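Local coordinates for protein ferulic acid decarboxylase 1 (Candida dubliniensis, PDB 4ZAD) that catalyses the reversible decarboxylation of aromatic acrylic acids such as ferulic, p-coumaric and cinnamic acid to their vinyl products, using prenylated FMN, probably with manganese, at residues A[227-232]-A[238-243]; A[164-167]-A[172-175]. One frame throughout, in Å; residues are numbered along the deposited sequence.

Contact 1: A[227-232]-A[238-243]. With K (potassium ion), chain D; MN (manganese (II) ion), chain C; 4LU (1-deoxy-5-O-phosphono-1-(3,3,4,5-tetramethyl-9,11-dioxo-2,3,8,9,10,11-hexahydro-7H-quinolino[1,8-fg]pteridin-12-ium-7-y l)-D-ribitol), chain E.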
loop_
_atom_site.group_PDB
_atom_site.type_symbol
_atom_site.label_atom_id
_atom_site.label_comp_id
_atom_site.label_asym_id
_atom_site.label_seq_id
_atom_site.Cartn_x
_atom_site.Cartn_y
_atom_site.Cartn_z
ATOM N N ILE A 227 18.840 -23.466 -5.571
ATOM C CA ILE A 227 18.475 -22.285 -6.339
ATOM C C ILE A 227 17.966 -21.221 -5.368
ATOM O O ILE A 227 18.178 -20.052 -5.579
ATOM C CB ILE A 227 17.458 -22.597 -7.526
ATOM C CG1 ILE A 227 17.509 -21.498 -8.616
ATOM C CG2 ILE A 227 15.999 -22.762 -7.005
ATOM C CD1 ILE A 227 18.742 -21.559 -9.490
ATOM N N LEU A 228 17.307 -21.604 -4.291
ATOM C CA LEU A 228 16.942 -20.597 -3.267
ATOM C C LEU A 228 18.218 -19.837 -2.756
ATOM O O LEU A 228 18.371 -18.606 -2.891
ATOM C CB LEU A 228 16.169 -21.268 -2.113
ATOM C CG LEU A 228 15.449 -20.326 -1.118
ATOM C CD1 LEU A 228 14.123 -20.911 -0.569
ATOM C CD2 LEU A 228 16.395 -19.954 0.031
ATOM N N VAL A 229 19.156 -20.583 -2.185
ATOM C CA VAL A 229 20.413 -19.968 -1.724
ATOM C C VAL A 229 21.178 -19.254 -2.853
ATOM O O VAL A 229 21.801 -18.231 -2.606
ATOM C CB VAL A 229 21.302 -20.977 -0.979
ATOM C CG1 VAL A 229 22.611 -20.348 -0.546
ATOM C CG2 VAL A 229 20.531 -21.488 0.241
ATOM N N SER A 230 21.094 -19.771 -4.074
ATOM C CA SER A 230 21.712 -19.127 -5.213
ATOM C C SER A 230 21.196 -17.692 -5.291
ATOM O O SER A 230 21.885 -16.774 -5.712
ATOM C CB SER A 230 21.442 -19.873 -6.553
ATOM O OG SER A 230 22.208 -21.062 -6.679
ATOM N N SER A 231 19.986 -17.500 -4.829
ATOM C CA SER A 231 19.402 -16.175 -4.795
ATOM C C SER A 231 19.641 -15.327 -3.512
ATOM O O SER A 231 19.261 -14.155 -3.466
ATOM C CB SER A 231 17.922 -16.337 -5.083
ATOM O OG SER A 231 17.343 -15.036 -5.150
ATOM N N MET A 232 20.298 -15.900 -2.501
ATOM C CA MET A 232 20.542 -15.265 -1.201
ATOM C C MET A 232 21.950 -14.699 -1.096
ATOM O O MET A 232 22.890 -15.369 -1.491
ATOM C CB MET A 232 20.392 -16.348 -0.132
ATOM C CG MET A 232 20.636 -15.925 1.305
ATOM S SD MET A 232 19.835 -17.103 2.373
ATOM C CE MET A 232 19.941 -16.279 3.973
ATOM N N ALA A 238 32.007 -17.068 0.832
ATOM C CA ALA A 238 31.285 -18.227 1.347
ATOM C C ALA A 238 30.838 -19.183 0.226
ATOM O O ALA A 238 30.244 -18.737 -0.762
ATOM C CB ALA A 238 30.107 -17.775 2.149
ATOM N N THR A 239 31.098 -20.484 0.392
ATOM C CA THR A 239 30.649 -21.462 -0.574
ATOM C C THR A 239 29.183 -21.835 -0.260
ATOM O O THR A 239 28.929 -22.462 0.762
ATOM C CB THR A 239 31.543 -22.717 -0.580
ATOM O OG1 THR A 239 32.842 -22.378 -1.097
ATOM C CG2 THR A 239 30.893 -23.873 -1.425
ATOM N N GLU A 240 28.243 -21.400 -1.119
ATOM C CA GLU A 240 26.821 -21.671 -0.965
ATOM C C GLU A 240 26.524 -23.153 -0.723
ATOM O O GLU A 240 25.705 -23.488 0.137
ATOM C CB GLU A 240 26.038 -21.251 -2.208
ATOM C CG GLU A 240 25.769 -19.788 -2.341
ATOM C CD GLU A 240 26.935 -18.982 -2.883
ATOM O OE1 GLU A 240 26.923 -17.733 -2.772
ATOM O OE2 GLU A 240 27.868 -19.592 -3.412
ATOM N N ALA A 241 27.172 -24.042 -1.460
ATOM C CA ALA A 241 26.921 -25.503 -1.299
ATOM C C ALA A 241 26.858 -26.002 0.157
ATOM O O ALA A 241 26.106 -26.918 0.444
ATOM C CB ALA A 241 27.956 -26.357 -2.086
ATOM N N GLU A 242 27.643 -25.407 1.048
ATOM C CA GLU A 242 27.766 -25.879 2.428
ATOM C C GLU A 242 26.531 -25.456 3.270
ATOM O O GLU A 242 26.039 -26.209 4.100
ATOM C CB GLU A 242 29.057 -25.329 3.033
ATOM C CG GLU A 242 30.307 -25.648 2.236
ATOM C CD GLU A 242 31.625 -25.215 2.911
ATOM O OE1 GLU A 242 31.622 -24.380 3.874
ATOM O OE2 GLU A 242 32.685 -25.723 2.434
ATOM N N TYR A 243 26.028 -24.241 3.049
ATOM C CA TYR A 243 24.775 -23.789 3.672
ATOM C C TYR A 243 23.636 -24.600 3.096
ATOM O O TYR A 243 22.764 -25.029 3.833
ATOM C CB TYR A 243 24.569 -22.316 3.410
ATOM C CG TYR A 243 23.356 -21.633 4.007
ATOM C CD1 TYR A 243 23.062 -21.685 5.377
ATOM C CD2 TYR A 243 22.567 -20.814 3.221
ATOM C CE1 TYR A 243 21.960 -20.991 5.902
ATOM C CE2 TYR A 243 21.472 -20.112 3.746
ATOM C CZ TYR A 243 21.177 -20.197 5.075
ATOM O OH TYR A 243 20.078 -19.510 5.538
HETATM K K K D . 24.154 -16.565 -3.569
HETATM MN MN MN C . 27.684 -15.853 -2.952
HETATM C C9 4LU E . 17.515 -13.114 -8.389
HETATM C C8 4LU E . 16.558 -14.036 -8.829
HETATM C C7 4LU E . 16.145 -14.056 -10.169
HETATM C C10 4LU E . 20.285 -11.157 -9.842
HETATM C C6 4LU E . 16.694 -13.016 -11.085
HETATM N N3 4LU E . 21.904 -9.966 -11.690
HETATM C C2 4LU E . 22.345 -10.140 -10.438
HETATM C C13 4LU E . 17.045 -14.144 -13.145
HETATM C C5 4LU E . 16.324 -12.982 -12.504
HETATM C C1 4LU E . 17.872 -11.009 -12.626
HETATM O O2 4LU E . 23.495 -9.761 -10.181
HETATM N N1 4LU E . 21.541 -10.727 -9.517
HETATM C C4 4LU E . 20.667 -10.352 -12.062
HETATM O O4 4LU E . 20.390 -10.126 -13.265
HETATM C C4A 4LU E . 19.818 -10.947 -11.158
HETATM N N5 4LU E . 18.260 -11.105 -11.386
HETATM C C3 4LU E . 16.956 -11.879 -13.208
HETATM C C12 4LU E . 14.829 -13.122 -12.775
HETATM C C5A 4LU E . 17.671 -12.034 -10.546
HETATM C C7M 4LU E . 15.138 -15.045 -10.694
HETATM C C8M 4LU E . 16.047 -15.023 -7.811
HETATM C C9A 4LU E . 18.192 -12.233 -9.246
HETATM N N10 4LU E . 19.507 -11.761 -8.901
HETATM C "C1'" 4LU E . 19.833 -11.381 -7.519
HETATM C "C2'" 4LU E . 20.910 -12.338 -7.009
HETATM O "O2'" 4LU E . 20.513 -13.687 -7.328
HETATM C "C3'" 4LU E . 21.171 -12.180 -5.506
HETATM O "O3'" 4LU E . 21.683 -10.858 -5.235
HETATM C "C4'" 4LU E . 22.164 -13.233 -4.968
HETATM O "O4'" 4LU E . 22.620 -12.835 -3.672
HETATM C "C5'" 4LU E . 23.402 -13.363 -5.872
HETATM O "O5'" 4LU E . 24.366 -14.276 -5.385
HETATM P P 4LU E . 25.719 -13.829 -4.684
HETATM O O2P 4LU E . 26.388 -15.202 -4.616
HETATM O O3P 4LU E . 25.240 -13.203 -3.356
HETATM O O1P 4LU E . 26.368 -12.821 -5.608
HETATM O O HOH W 1 29.046 -16.415 -1.139
HETATM O O HOH W 2 26.348 -14.684 -1.497
#
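The ring of Tyr243 takes Val229 CG1 and Met232 SD at its edge, both near the ring plane. Val229 CG2 comes in obliquely, 3.7 Å from Tyr243 CD2. Met232 makes a Met-aromatic contact: SD lies 5.0 Å from the centroid of the Tyr243 ring, 77° off its normal. The extended Met232 chain runs at about a right angle to the Tyr243 side chain and sets CE beside the phenol oxygen. Tyr243 OH itself is hydrogen-bonded to Leu106 O, which holds the far end of the ring. Val229 CG1 also packs on Glu240 CG at 3.7 Å. This apolar seam joins the end of helix 224-230 to the start of helix 240-247, in the Rift-related part of a UbiD-family enzyme, and borders its metal and cofactor-phosphate site. The bend of Glu240 at chi2 (80°) brings its carboxylate to the metals. Glu240 OE1 binds manganese at 2.0 Å and also binds potassium. The carbonyl oxygens of Val229, Ser230 and Met232 hold potassium too, Met232 O closest of the three at 2.7 Å. Cofactor atom O2P bridges the two metals, and Asn174 and Trp175 supply one oxygen each to manganese and potassium, respectively.

Contact 2: A[164-167]-A[172-175]. With MN (manganese (II) ion), chain C; K (potassium ion), chain D; 4LU (1-deoxy-5-O-phosphono-1-(3,3,4,5-tetramethyl-9,11-dioxo-2,3,8,9,10,11-hexahydro-7H-quinolino[1,8-fg]pteridin-12-ium-7-y l)-D-ribitol), chain E.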
loop_
_atom_site.group_PDB
_atom_site.type_symbol
_atom_site.label_atom_id
_atom_site.label_comp_id
_atom_site.label_asym_id
_atom_site.label_seq_id
_atom_site.Cartn_x
_atom_site.Cartn_y
_atom_site.Cartn_z
ATOM N N VAL A 164 27.860 -21.303 -11.601
ATOM C CA VAL A 164 28.871 -21.858 -10.747
ATOM C C VAL A 164 30.178 -21.276 -11.215
ATOM O O VAL A 164 30.590 -21.547 -12.351
ATOM C CB VAL A 164 28.908 -23.394 -10.911
ATOM C CG1 VAL A 164 30.006 -24.038 -10.010
ATOM C CG2 VAL A 164 27.510 -23.997 -10.676
ATOM N N LEU A 165 30.801 -20.445 -10.374
ATOM C CA LEU A 165 32.121 -19.876 -10.637
ATOM C C LEU A 165 32.965 -20.164 -9.420
ATOM O O LEU A 165 32.464 -20.125 -8.302
ATOM C CB LEU A 165 32.040 -18.358 -10.892
ATOM C CG LEU A 165 31.919 -17.791 -12.336
ATOM C CD1 LEU A 165 31.227 -18.738 -13.314
ATOM C CD2 LEU A 165 31.174 -16.458 -12.381
ATOM N N GLN A 166 34.245 -20.472 -9.649
ATOM C CA GLN A 166 35.226 -20.776 -8.598
ATOM C C GLN A 166 36.444 -19.855 -8.720
ATOM O O GLN A 166 36.877 -19.549 -9.823
ATOM C CB GLN A 166 35.673 -22.219 -8.766
ATOM C CG GLN A 166 36.594 -22.762 -7.664
ATOM C CD GLN A 166 36.981 -24.200 -7.929
ATOM O OE1 GLN A 166 37.929 -24.486 -8.686
ATOM N NE2 GLN A 166 36.244 -25.121 -7.323
ATOM N N THR A 167 36.978 -19.398 -7.597
ATOM C CA THR A 167 38.178 -18.540 -7.571
ATOM C C THR A 167 39.414 -19.313 -8.079
ATOM O O THR A 167 39.427 -20.537 -8.062
ATOM C CB THR A 167 38.449 -17.987 -6.131
ATOM O OG1 THR A 167 38.506 -19.074 -5.213
ATOM C CG2 THR A 167 37.366 -17.041 -5.685
ATOM N N TRP A 172 36.887 -20.699 -2.905
ATOM C CA TRP A 172 35.510 -20.209 -2.840
ATOM C C TRP A 172 34.768 -20.603 -4.097
ATOM O O TRP A 172 35.173 -20.220 -5.191
ATOM C CB TRP A 172 35.536 -18.690 -2.673
ATOM C CG TRP A 172 34.228 -17.958 -2.817
ATOM C CD1 TRP A 172 32.967 -18.467 -2.712
ATOM C CD2 TRP A 172 34.077 -16.555 -3.049
ATOM N NE1 TRP A 172 32.039 -17.463 -2.878
ATOM C CE2 TRP A 172 32.698 -16.283 -3.079
ATOM C CE3 TRP A 172 34.978 -15.507 -3.228
ATOM C CZ2 TRP A 172 32.203 -15.015 -3.276
ATOM C CZ3 TRP A 172 34.501 -14.263 -3.402
ATOM C CH2 TRP A 172 33.115 -14.011 -3.438
ATOM N N THR A 173 33.706 -21.392 -3.944
ATOM C CA THR A 173 32.875 -21.775 -5.091
ATOM C C THR A 173 31.538 -21.137 -4.916
ATOM O O THR A 173 30.799 -21.498 -3.988
ATOM C CB THR A 173 32.683 -23.296 -5.191
ATOM O OG1 THR A 173 33.956 -23.915 -5.445
ATOM C CG2 THR A 173 31.697 -23.652 -6.322
ATOM N N ASN A 174 31.227 -20.172 -5.775
ATOM C CA ASN A 174 30.010 -19.391 -5.622
ATOM C C ASN A 174 28.887 -19.919 -6.506
ATOM O O ASN A 174 29.111 -20.228 -7.672
ATOM C CB ASN A 174 30.264 -17.916 -5.934
ATOM C CG ASN A 174 29.170 -17.016 -5.399
ATOM O OD1 ASN A 174 29.203 -16.601 -4.235
ATOM N ND2 ASN A 174 28.182 -16.715 -6.244
ATOM N N TRP A 175 27.682 -20.013 -5.947
ATOM C CA TRP A 175 26.480 -20.380 -6.709
ATOM C C TRP A 175 25.516 -19.207 -6.604
ATOM O O TRP A 175 25.161 -18.786 -5.482
ATOM C CB TRP A 175 25.824 -21.637 -6.137
ATOM C CG TRP A 175 26.589 -22.946 -6.297
ATOM C CD1 TRP A 175 27.832 -23.125 -6.830
ATOM C CD2 TRP A 175 26.145 -24.254 -5.878
ATOM N NE1 TRP A 175 28.183 -24.454 -6.774
ATOM C CE2 TRP A 175 27.169 -25.166 -6.185
ATOM C CE3 TRP A 175 24.992 -24.730 -5.267
ATOM C CZ2 TRP A 175 27.064 -26.531 -5.922
ATOM C CZ3 TRP A 175 24.896 -26.083 -4.989
ATOM C CH2 TRP A 175 25.923 -26.970 -5.345
HETATM MN MN MN C . 27.684 -15.853 -2.952
HETATM K K K D . 24.154 -16.565 -3.569
HETATM C C9 4LU E . 17.515 -13.114 -8.389
HETATM C C8 4LU E . 16.558 -14.036 -8.829
HETATM C C7 4LU E . 16.145 -14.056 -10.169
HETATM C C10 4LU E . 20.285 -11.157 -9.842
HETATM C C6 4LU E . 16.694 -13.016 -11.085
HETATM N N3 4LU E . 21.904 -9.966 -11.690
HETATM C C2 4LU E . 22.345 -10.140 -10.438
HETATM C C13 4LU E . 17.045 -14.144 -13.145
HETATM C C5 4LU E . 16.324 -12.982 -12.504
HETATM C C1 4LU E . 17.872 -11.009 -12.626
HETATM O O2 4LU E . 23.495 -9.761 -10.181
HETATM N N1 4LU E . 21.541 -10.727 -9.517
HETATM C C4 4LU E . 20.667 -10.352 -12.062
HETATM O O4 4LU E . 20.390 -10.126 -13.265
HETATM C C4A 4LU E . 19.818 -10.947 -11.158
HETATM N N5 4LU E . 18.260 -11.105 -11.386
HETATM C C3 4LU E . 16.956 -11.879 -13.208
HETATM C C12 4LU E . 14.829 -13.122 -12.775
HETATM C C5A 4LU E . 17.671 -12.034 -10.546
HETATM C C7M 4LU E . 15.138 -15.045 -10.694
HETATM C C8M 4LU E . 16.047 -15.023 -7.811
HETATM C C9A 4LU E . 18.192 -12.233 -9.246
HETATM N N10 4LU E . 19.507 -11.761 -8.901
HETATM C "C1'" 4LU E . 19.833 -11.381 -7.519
HETATM C "C2'" 4LU E . 20.910 -12.338 -7.009
HETATM O "O2'" 4LU E . 20.513 -13.687 -7.328
HETATM C "C3'" 4LU E . 21.171 -12.180 -5.506
HETATM O "O3'" 4LU E . 21.683 -10.858 -5.235
HETATM C "C4'" 4LU E . 22.164 -13.233 -4.968
HETATM O "O4'" 4LU E . 22.620 -12.835 -3.672
HETATM C "C5'" 4LU E . 23.402 -13.363 -5.872
HETATM O "O5'" 4LU E . 24.366 -14.276 -5.385
HETATM P P 4LU E . 25.719 -13.829 -4.684
HETATM O O2P 4LU E . 26.388 -15.202 -4.616
HETATM O O3P 4LU E . 25.240 -13.203 -3.356
HETATM O O1P 4LU E . 26.368 -12.821 -5.608
HETATM O O HOH W 2 26.348 -14.684 -1.497
HETATM O O HOH W 1 29.046 -16.415 -1.139
#
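Thr167 and Trp172 are paired across the turn end of a beta hairpin and, with Val164, lose the most surface to the contact. Thr167 N donates to Trp172 O at 3.1 Å, nearly straight at 165°. In return Trp172 N makes a weak bond to Thr167 OG1. With chi1 at 54°, that hydroxyl sits between the backbone N and the carbonyl carbon, and it is also hydrogen-bonded to Asp169 OD1 in the turn. The methyl CG2 of Thr167 lies 3.8 Å from Trp172 CE3, the two side chains crossing at about a right angle. The Trp172 indole meets His197 edge-to-face, and its NE1 gives a weak bond to Asn174 OD1.

Val164 lies beside Trp175 at the other end, both side chains pointing the same way. Its CG2 makes an off-centre CH-pi contact with the five-membered ring of Trp175, 4.3 Å from the centroid, while CG1 approaches NE1 obliquely. On this same face Gln166 NE2 donates to Thr173 OG1 at 3.2 Å, with the hydroxyl oxygen in the amide plane.

Between these ends Leu165 and Asn174 form the hydrogen-bonded pair. Asn174 N to Leu165 O is the shorter bond at 2.8 Å; Leu165 N to Asn174 O is 3.2 Å. Their side chains leave on the face opposite Val164 and Trp175. There Asn174 OD1 binds manganese at 2.1 Å, and ND2 donates to cofactor O2P at 2.9 Å. One amide thus grips both metal and phosphate. The whole is a beta hairpin of strands 162-166 and 173-176 whose second strand carries ligands of the manganese, potassium and prenylated-FMN phosphate site of a UbiD-type decarboxylase.

How the contacts relate
The centres of the two contacts are about 10 Å apart, and both belong to the Rift-related domain. The hairpin of contact 2 comes first in the chain, and helices 224-230 and 240-247 of contact 1 follow. The beginning of helix 240-247 abuts the second hairpin strand directly. Glu240 OE2 is 2.6 Å from Trp175 N and Thr239 OG1 is 3.1 Å from Thr173 N, both probable hydrogen bonds. Manganese, potassium and the cofactor phosphate are shared between the contacts. The second hairpin strand and the residues at the adjoining ends of the two helices together supply ligands to both metals, so the site probably relies on both contacts.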